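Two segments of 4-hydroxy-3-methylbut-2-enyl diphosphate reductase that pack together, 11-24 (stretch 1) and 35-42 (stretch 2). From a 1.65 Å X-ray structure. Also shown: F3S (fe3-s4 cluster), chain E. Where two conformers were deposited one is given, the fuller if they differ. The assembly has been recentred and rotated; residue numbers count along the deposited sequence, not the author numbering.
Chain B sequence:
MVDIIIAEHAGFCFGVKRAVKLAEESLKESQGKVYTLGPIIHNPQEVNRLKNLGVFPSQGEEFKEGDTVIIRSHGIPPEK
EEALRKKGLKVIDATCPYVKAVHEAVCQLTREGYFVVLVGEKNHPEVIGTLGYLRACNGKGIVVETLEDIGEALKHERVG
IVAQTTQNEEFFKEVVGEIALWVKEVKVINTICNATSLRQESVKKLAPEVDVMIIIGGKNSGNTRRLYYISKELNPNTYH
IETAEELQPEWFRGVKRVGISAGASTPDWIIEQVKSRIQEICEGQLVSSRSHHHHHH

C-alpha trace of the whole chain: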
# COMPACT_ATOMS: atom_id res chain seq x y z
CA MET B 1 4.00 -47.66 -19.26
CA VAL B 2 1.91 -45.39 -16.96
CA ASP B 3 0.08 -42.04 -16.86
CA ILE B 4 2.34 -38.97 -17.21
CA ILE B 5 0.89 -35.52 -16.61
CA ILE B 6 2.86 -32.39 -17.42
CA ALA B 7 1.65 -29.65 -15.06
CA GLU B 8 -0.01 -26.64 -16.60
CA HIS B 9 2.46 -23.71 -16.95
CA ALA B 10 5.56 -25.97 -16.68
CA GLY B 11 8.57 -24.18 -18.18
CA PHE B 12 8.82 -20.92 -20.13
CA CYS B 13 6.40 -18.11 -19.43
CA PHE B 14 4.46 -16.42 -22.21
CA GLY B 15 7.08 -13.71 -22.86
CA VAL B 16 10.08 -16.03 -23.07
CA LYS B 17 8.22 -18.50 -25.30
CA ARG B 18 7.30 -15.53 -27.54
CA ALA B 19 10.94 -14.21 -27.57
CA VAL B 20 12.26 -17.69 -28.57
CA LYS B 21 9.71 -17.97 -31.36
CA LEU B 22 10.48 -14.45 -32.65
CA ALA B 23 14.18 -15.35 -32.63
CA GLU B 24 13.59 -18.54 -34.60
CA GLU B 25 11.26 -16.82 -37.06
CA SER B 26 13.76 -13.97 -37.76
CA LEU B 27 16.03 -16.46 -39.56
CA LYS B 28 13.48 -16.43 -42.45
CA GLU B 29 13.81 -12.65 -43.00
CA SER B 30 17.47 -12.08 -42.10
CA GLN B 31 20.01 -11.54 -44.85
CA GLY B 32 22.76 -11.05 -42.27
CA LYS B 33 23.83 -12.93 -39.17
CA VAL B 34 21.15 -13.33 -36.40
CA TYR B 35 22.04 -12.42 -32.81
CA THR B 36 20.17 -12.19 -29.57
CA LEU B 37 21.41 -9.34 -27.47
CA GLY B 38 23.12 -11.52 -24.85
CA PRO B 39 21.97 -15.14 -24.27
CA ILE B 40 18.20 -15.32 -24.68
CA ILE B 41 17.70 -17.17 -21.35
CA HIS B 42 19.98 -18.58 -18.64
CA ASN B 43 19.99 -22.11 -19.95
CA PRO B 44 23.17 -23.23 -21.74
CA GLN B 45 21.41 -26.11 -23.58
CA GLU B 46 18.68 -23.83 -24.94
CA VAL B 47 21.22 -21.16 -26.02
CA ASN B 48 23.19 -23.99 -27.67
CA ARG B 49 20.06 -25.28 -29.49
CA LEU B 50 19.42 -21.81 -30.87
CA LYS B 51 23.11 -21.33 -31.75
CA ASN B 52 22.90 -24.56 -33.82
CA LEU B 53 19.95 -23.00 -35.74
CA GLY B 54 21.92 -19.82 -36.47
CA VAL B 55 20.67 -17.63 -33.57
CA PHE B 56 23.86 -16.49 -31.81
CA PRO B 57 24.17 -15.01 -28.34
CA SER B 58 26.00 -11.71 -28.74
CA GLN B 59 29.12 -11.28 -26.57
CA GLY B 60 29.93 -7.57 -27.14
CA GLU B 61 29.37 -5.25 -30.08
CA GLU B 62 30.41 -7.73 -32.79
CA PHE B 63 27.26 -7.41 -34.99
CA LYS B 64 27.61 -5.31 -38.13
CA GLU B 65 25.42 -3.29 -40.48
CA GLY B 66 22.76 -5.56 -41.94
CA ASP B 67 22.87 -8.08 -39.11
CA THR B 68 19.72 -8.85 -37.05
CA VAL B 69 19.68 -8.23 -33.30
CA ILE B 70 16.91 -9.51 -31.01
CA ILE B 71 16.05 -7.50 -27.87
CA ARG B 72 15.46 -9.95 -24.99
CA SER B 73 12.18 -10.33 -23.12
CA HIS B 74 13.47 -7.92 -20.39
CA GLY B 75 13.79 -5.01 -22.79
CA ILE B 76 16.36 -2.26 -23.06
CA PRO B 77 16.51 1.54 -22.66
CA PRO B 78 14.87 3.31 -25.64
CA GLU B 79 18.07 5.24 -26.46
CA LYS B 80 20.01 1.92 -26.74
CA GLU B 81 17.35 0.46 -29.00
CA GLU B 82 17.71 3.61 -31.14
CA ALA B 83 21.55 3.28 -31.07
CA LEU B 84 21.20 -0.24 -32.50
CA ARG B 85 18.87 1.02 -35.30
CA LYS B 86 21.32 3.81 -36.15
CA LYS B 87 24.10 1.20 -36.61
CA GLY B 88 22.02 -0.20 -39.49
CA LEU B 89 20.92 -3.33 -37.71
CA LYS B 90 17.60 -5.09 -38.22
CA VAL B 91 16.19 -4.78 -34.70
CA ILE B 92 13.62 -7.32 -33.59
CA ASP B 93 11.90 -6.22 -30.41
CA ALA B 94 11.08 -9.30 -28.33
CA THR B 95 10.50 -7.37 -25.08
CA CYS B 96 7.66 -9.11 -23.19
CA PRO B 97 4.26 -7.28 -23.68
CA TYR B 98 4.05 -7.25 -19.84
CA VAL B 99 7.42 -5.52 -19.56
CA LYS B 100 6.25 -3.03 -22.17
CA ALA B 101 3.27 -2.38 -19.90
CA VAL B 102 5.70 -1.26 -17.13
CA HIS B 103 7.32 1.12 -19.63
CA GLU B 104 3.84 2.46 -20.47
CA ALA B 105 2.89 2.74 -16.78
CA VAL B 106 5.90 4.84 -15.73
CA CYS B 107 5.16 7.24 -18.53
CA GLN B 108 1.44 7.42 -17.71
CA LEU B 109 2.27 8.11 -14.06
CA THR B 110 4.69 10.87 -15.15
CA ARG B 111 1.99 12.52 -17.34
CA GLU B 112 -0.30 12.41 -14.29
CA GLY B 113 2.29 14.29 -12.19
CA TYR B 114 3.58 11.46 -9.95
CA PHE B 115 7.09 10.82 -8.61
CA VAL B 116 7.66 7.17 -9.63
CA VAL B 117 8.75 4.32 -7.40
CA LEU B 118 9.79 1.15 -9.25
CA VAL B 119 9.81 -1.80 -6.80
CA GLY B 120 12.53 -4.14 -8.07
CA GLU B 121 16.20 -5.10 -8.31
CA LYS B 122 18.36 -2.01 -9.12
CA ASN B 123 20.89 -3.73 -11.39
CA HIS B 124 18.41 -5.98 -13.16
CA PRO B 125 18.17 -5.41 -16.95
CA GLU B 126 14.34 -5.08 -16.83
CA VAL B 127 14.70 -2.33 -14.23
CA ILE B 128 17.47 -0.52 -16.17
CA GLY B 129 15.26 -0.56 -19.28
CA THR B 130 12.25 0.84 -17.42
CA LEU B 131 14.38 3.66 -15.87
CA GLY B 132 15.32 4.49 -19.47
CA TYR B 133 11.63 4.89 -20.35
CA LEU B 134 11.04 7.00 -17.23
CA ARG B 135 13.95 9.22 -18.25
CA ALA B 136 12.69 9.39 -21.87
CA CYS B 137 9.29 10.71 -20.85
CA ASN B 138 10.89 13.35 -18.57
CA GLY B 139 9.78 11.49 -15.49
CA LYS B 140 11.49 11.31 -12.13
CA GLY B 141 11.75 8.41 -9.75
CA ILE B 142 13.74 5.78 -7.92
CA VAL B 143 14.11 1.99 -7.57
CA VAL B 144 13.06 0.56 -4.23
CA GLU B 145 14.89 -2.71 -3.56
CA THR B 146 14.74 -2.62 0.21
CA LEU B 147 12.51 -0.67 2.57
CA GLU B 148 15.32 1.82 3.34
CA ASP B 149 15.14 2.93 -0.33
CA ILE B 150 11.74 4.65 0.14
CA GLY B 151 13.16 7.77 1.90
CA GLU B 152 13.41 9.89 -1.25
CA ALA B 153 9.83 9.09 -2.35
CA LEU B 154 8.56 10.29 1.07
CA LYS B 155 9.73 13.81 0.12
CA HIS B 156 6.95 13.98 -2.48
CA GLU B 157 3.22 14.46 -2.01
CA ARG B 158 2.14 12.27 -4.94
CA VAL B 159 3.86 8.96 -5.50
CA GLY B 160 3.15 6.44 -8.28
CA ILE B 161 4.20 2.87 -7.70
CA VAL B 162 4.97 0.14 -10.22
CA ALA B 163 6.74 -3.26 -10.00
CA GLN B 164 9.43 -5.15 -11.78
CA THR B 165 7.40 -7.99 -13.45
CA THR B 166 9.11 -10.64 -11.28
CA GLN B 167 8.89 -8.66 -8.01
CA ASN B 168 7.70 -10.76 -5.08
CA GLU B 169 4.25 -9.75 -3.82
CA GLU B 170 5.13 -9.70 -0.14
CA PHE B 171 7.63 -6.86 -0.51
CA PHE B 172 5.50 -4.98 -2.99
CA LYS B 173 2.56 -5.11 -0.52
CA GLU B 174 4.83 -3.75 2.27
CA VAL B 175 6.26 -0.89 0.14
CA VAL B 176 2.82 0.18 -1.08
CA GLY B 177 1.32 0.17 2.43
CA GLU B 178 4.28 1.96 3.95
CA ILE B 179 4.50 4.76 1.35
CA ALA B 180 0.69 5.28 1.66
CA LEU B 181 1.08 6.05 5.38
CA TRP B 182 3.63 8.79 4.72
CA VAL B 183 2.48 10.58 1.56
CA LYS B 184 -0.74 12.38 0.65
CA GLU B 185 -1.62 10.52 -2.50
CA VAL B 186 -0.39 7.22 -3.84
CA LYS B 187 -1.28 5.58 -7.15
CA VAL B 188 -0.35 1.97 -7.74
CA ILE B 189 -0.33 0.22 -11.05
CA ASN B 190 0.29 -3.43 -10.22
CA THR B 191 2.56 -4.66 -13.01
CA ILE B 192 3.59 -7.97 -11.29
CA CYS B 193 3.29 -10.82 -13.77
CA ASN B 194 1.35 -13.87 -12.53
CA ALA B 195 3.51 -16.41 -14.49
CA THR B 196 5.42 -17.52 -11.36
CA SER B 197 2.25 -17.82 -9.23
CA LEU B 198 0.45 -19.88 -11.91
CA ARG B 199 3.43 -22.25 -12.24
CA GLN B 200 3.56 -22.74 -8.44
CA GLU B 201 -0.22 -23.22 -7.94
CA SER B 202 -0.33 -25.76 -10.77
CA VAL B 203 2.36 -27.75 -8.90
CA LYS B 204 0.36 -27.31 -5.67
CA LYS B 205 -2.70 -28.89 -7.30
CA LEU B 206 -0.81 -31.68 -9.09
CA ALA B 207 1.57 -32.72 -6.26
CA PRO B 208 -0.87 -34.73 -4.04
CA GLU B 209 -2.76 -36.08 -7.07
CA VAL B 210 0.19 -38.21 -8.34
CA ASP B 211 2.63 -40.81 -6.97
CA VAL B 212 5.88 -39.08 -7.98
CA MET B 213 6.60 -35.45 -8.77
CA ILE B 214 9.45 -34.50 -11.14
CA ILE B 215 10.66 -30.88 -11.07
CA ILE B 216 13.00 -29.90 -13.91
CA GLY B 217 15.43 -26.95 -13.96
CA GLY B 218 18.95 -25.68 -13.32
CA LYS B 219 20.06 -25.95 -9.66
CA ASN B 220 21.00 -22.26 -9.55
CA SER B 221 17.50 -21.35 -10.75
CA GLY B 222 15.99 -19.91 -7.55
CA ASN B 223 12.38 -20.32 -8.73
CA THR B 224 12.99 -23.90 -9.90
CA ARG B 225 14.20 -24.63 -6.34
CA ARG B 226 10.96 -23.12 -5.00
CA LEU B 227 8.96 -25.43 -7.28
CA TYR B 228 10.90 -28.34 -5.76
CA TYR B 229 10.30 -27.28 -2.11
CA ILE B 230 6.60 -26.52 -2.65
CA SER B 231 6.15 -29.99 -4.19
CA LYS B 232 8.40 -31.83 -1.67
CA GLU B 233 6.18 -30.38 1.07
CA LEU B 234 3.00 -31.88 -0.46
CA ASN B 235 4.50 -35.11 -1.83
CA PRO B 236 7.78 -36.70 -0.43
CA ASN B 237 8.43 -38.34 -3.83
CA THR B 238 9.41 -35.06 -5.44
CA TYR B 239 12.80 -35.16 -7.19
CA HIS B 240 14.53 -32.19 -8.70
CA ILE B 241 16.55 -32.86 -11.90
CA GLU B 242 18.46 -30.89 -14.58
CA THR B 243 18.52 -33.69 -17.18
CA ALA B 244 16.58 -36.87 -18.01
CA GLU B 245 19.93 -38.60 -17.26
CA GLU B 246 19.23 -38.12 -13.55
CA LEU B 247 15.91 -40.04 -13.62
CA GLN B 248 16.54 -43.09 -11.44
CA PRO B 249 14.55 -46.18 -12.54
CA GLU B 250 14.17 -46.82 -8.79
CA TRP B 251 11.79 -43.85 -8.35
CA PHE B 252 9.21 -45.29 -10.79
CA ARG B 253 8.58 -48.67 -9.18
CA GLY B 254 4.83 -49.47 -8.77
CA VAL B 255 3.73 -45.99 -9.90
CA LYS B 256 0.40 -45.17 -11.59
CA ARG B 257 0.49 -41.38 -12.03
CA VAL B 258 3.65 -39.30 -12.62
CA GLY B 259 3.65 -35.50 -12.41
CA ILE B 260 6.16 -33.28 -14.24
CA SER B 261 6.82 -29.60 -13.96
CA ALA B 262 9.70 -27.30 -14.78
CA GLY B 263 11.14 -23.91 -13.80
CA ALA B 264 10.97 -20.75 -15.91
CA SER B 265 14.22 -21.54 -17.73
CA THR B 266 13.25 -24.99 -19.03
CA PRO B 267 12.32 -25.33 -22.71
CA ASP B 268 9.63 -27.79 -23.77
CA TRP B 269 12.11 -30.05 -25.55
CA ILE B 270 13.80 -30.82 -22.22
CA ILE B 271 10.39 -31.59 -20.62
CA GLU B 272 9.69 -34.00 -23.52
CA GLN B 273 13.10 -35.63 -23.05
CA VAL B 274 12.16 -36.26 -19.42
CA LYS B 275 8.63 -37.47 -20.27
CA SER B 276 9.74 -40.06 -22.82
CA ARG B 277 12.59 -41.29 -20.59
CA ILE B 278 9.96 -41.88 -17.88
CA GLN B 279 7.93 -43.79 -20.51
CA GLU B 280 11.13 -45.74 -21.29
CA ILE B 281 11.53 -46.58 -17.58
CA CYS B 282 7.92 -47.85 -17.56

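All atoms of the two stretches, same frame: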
# COMPACT_ATOMS: atom_id res chain seq x y z
N GLY B 11 7.58 -24.71 -17.26
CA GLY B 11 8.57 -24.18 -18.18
C GLY B 11 8.40 -22.72 -18.47
O GLY B 11 7.97 -21.95 -17.58
N PHE B 12 8.74 -22.33 -19.71
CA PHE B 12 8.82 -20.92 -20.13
C PHE B 12 7.48 -20.22 -19.94
O PHE B 12 6.42 -20.77 -20.26
CB PHE B 12 9.14 -20.76 -21.65
CG PHE B 12 10.54 -21.16 -22.06
CD1 PHE B 12 11.54 -21.44 -21.14
CD2 PHE B 12 10.85 -21.22 -23.43
CE1 PHE B 12 12.82 -21.79 -21.56
CE2 PHE B 12 12.12 -21.56 -23.87
CZ PHE B 12 13.11 -21.85 -22.93
N CYS B 13 7.55 -19.00 -19.46
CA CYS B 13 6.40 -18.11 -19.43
C CYS B 13 6.06 -17.62 -20.84
O CYS B 13 6.84 -17.77 -21.80
CB CYS B 13 6.74 -16.90 -18.59
SG CYS B 13 8.14 -16.10 -19.31
N PHE B 14 4.92 -16.97 -20.94
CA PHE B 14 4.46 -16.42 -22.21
C PHE B 14 5.52 -15.58 -22.95
O PHE B 14 5.81 -15.81 -24.14
CB PHE B 14 3.22 -15.58 -21.95
CG PHE B 14 2.82 -14.74 -23.12
CD1 PHE B 14 2.15 -15.31 -24.19
CD2 PHE B 14 3.14 -13.38 -23.15
CE1 PHE B 14 1.79 -14.52 -25.30
CE2 PHE B 14 2.79 -12.58 -24.24
CZ PHE B 14 2.13 -13.14 -25.31
N GLY B 15 6.11 -14.62 -22.26
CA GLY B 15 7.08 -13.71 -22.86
C GLY B 15 8.32 -14.40 -23.36
O GLY B 15 8.83 -14.06 -24.40
N VAL B 16 8.85 -15.37 -22.62
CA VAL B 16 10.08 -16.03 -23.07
C VAL B 16 9.79 -16.95 -24.27
O VAL B 16 10.56 -17.02 -25.23
CB VAL B 16 10.78 -16.77 -21.90
CG1 VAL B 16 11.84 -17.74 -22.40
CG2 VAL B 16 11.39 -15.75 -20.94
N LYS B 17 8.68 -17.67 -24.20
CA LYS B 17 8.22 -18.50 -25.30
C LYS B 17 8.12 -17.64 -26.56
O LYS B 17 8.60 -18.02 -27.61
CB LYS B 17 6.83 -19.07 -24.99
CG LYS B 17 6.80 -20.36 -24.23
CD LYS B 17 5.39 -20.93 -24.28
CE LYS B 17 5.40 -22.45 -24.28
NZ LYS B 17 4.84 -23.01 -23.03
N ARG B 18 7.49 -16.48 -26.43
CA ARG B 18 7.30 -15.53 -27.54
C ARG B 18 8.66 -15.03 -28.07
O ARG B 18 8.87 -15.00 -29.30
CB ARG B 18 6.45 -14.35 -27.05
CG ARG B 18 6.37 -13.19 -28.01
CD ARG B 18 5.39 -12.15 -27.48
NE ARG B 18 5.26 -11.04 -28.42
CZ ARG B 18 6.07 -9.98 -28.45
NH1 ARG B 18 7.10 -9.88 -27.62
NH2 ARG B 18 5.83 -9.01 -29.35
N ALA B 19 9.58 -14.66 -27.16
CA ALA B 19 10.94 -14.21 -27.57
C ALA B 19 11.67 -15.29 -28.38
O ALA B 19 12.29 -14.99 -29.43
CB ALA B 19 11.76 -13.76 -26.39
N VAL B 20 11.59 -16.54 -27.90
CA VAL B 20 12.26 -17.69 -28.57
C VAL B 20 11.72 -17.87 -29.99
O VAL B 20 12.50 -18.04 -30.93
CB VAL B 20 12.20 -18.98 -27.72
CG1 VAL B 20 12.62 -20.22 -28.50
CG2 VAL B 20 13.09 -18.82 -26.53
N LYS B 21 10.40 -17.79 -30.09
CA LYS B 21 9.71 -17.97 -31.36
C LYS B 21 10.03 -16.82 -32.32
O LYS B 21 10.29 -17.06 -33.49
CB LYS B 21 8.20 -18.15 -31.18
CG LYS B 21 7.53 -18.73 -32.42
CD LYS B 21 6.41 -19.69 -32.09
CE LYS B 21 6.04 -20.55 -33.32
NZ LYS B 21 7.17 -21.42 -33.77
N LEU B 22 10.10 -15.59 -31.81
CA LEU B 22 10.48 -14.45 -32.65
C LEU B 22 11.91 -14.61 -33.15
O LEU B 22 12.24 -14.25 -34.27
CB LEU B 22 10.37 -13.12 -31.86
CG LEU B 22 8.94 -12.64 -31.60
CD1 LEU B 22 8.95 -11.41 -30.74
CD2 LEU B 22 8.16 -12.34 -32.90
N ALA B 23 12.77 -15.13 -32.29
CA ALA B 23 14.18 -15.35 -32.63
C ALA B 23 14.27 -16.38 -33.76
O ALA B 23 14.95 -16.17 -34.77
CB ALA B 23 14.93 -15.85 -31.39
N GLU B 24 13.55 -17.48 -33.60
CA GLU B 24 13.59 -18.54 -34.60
C GLU B 24 13.02 -18.02 -35.92
O GLU B 24 13.61 -18.26 -37.02
CB GLU B 24 12.85 -19.76 -34.08
CG GLU B 24 13.57 -20.49 -32.92
CD GLU B 24 12.66 -21.55 -32.26
OE1 GLU B 24 11.43 -21.59 -32.57
OE2 GLU B 24 13.14 -22.32 -31.40
N TYR B 35 21.56 -12.42 -34.20
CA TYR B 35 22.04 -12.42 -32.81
C TYR B 35 20.87 -12.10 -31.90
O TYR B 35 19.98 -11.33 -32.25
CB TYR B 35 23.04 -11.31 -32.59
CG TYR B 35 24.35 -11.46 -33.30
CD1 TYR B 35 25.42 -12.05 -32.68
CD2 TYR B 35 24.51 -10.94 -34.59
CE1 TYR B 35 26.66 -12.15 -33.33
CE2 TYR B 35 25.71 -11.05 -35.24
CZ TYR B 35 26.79 -11.65 -34.62
OH TYR B 35 28.01 -11.75 -35.23
N THR B 36 20.94 -12.68 -30.70
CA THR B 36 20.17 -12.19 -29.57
C THR B 36 21.13 -11.29 -28.83
O THR B 36 22.37 -11.45 -28.89
CB THR B 36 19.63 -13.37 -28.64
OG1 THR B 36 20.71 -14.16 -28.13
CG2 THR B 36 18.60 -14.26 -29.40
N LEU B 37 20.58 -10.26 -28.23
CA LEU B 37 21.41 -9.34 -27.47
C LEU B 37 21.68 -9.94 -26.09
O LEU B 37 20.88 -9.74 -25.15
CB LEU B 37 20.71 -8.00 -27.34
CG LEU B 37 20.67 -7.09 -28.55
CD1 LEU B 37 19.82 -5.85 -28.20
CD2 LEU B 37 22.10 -6.69 -28.93
N GLY B 38 22.78 -10.66 -25.99
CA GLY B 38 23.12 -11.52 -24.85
C GLY B 38 22.37 -12.85 -25.03
O GLY B 38 21.51 -12.97 -25.91
N PRO B 39 22.67 -13.84 -24.18
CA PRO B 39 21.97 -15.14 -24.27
C PRO B 39 20.49 -14.97 -23.98
O PRO B 39 20.10 -14.23 -23.06
CB PRO B 39 22.65 -15.98 -23.19
CG PRO B 39 23.10 -14.97 -22.20
CD PRO B 39 23.60 -13.83 -23.04
N ILE B 40 19.63 -15.64 -24.74
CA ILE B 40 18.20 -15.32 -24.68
C ILE B 40 17.55 -15.68 -23.33
O ILE B 40 16.55 -15.07 -22.95
CB ILE B 40 17.43 -16.01 -25.82
CG1 ILE B 40 16.03 -15.42 -25.92
CG2 ILE B 40 17.47 -17.52 -25.67
CD1 ILE B 40 15.44 -15.51 -27.36
N ILE B 41 18.11 -16.69 -22.68
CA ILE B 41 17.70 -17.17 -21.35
C ILE B 41 18.91 -17.77 -20.67
O ILE B 41 19.90 -18.12 -21.35
CB ILE B 41 16.56 -18.25 -21.40
CG1 ILE B 41 16.94 -19.46 -22.28
CG2 ILE B 41 15.23 -17.60 -21.80
CD1 ILE B 41 16.25 -20.72 -21.84
N HIS B 42 18.86 -17.92 -19.34
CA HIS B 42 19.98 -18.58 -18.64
C HIS B 42 19.79 -20.08 -18.63
O HIS B 42 19.43 -20.68 -17.62
CB HIS B 42 20.22 -17.99 -17.25
CG HIS B 42 20.72 -16.58 -17.27
ND1 HIS B 42 21.30 -16.02 -18.39
CD2 HIS B 42 20.73 -15.61 -16.32
CE1 HIS B 42 21.64 -14.76 -18.14
NE2 HIS B 42 21.31 -14.50 -16.88
FE1 F3S E . 5.89 -12.65 -17.12
FE3 F3S E . 6.75 -11.67 -19.50
FE4 F3S E . 7.54 -13.77 -18.48
S1 F3S E . 6.57 -10.54 -17.53
S2 F3S E . 7.41 -14.16 -16.35
S3 F3S E . 5.50 -13.55 -19.18
S4 F3S E . 8.80 -12.65 -19.87

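A helix and the residues before it can pack against a neighbouring segment mainly through apolar side chains, with no hydrogen bond between them, leaving polar groups to organise each segment internally; this contact in 4-hydroxy-3-methylbut-2-enyl diphosphate reductase illustrates the principle. The 262 Å² the two stretches bury rests largely on two consecutive isoleucines, both with CA-to-CB bonds directed toward the helix segment.

Ile 40 extends its CD1 among residues on successive turns: it lies 4.2 Å from Ala 19 CB, 4.1 Å from Val 20 CG2 and 4.1 Å from Ala 23 CB. The same methyl also lies close to the backbone, with Ile 40 CD1 3.8 Å from Ala 19 O. Ile 41 packs on Val 16 in the first turn of the helix and on Phe 12, which precedes it. Its CG2 meets Val 16 CG1 at 3.4 Å, while its CD1 approaches Phe 12 CZ at 3.5 Å, obliquely to the ring.

Hydrogen bonds act within each stretch. Thr 36 OG1 donates to Gly 38 O at 2.6 Å, bridging two residues of the segment that leads to the isoleucines. In the helical stretch, Val 16 N donates to Cys 13 SG at 3.5 Å, capping the helix.

Metal coordination adds a third kind of interaction: the same Cys 13 SG binds F3S FE4 at 2.5 Å, so one sulfur joins helix start and cluster.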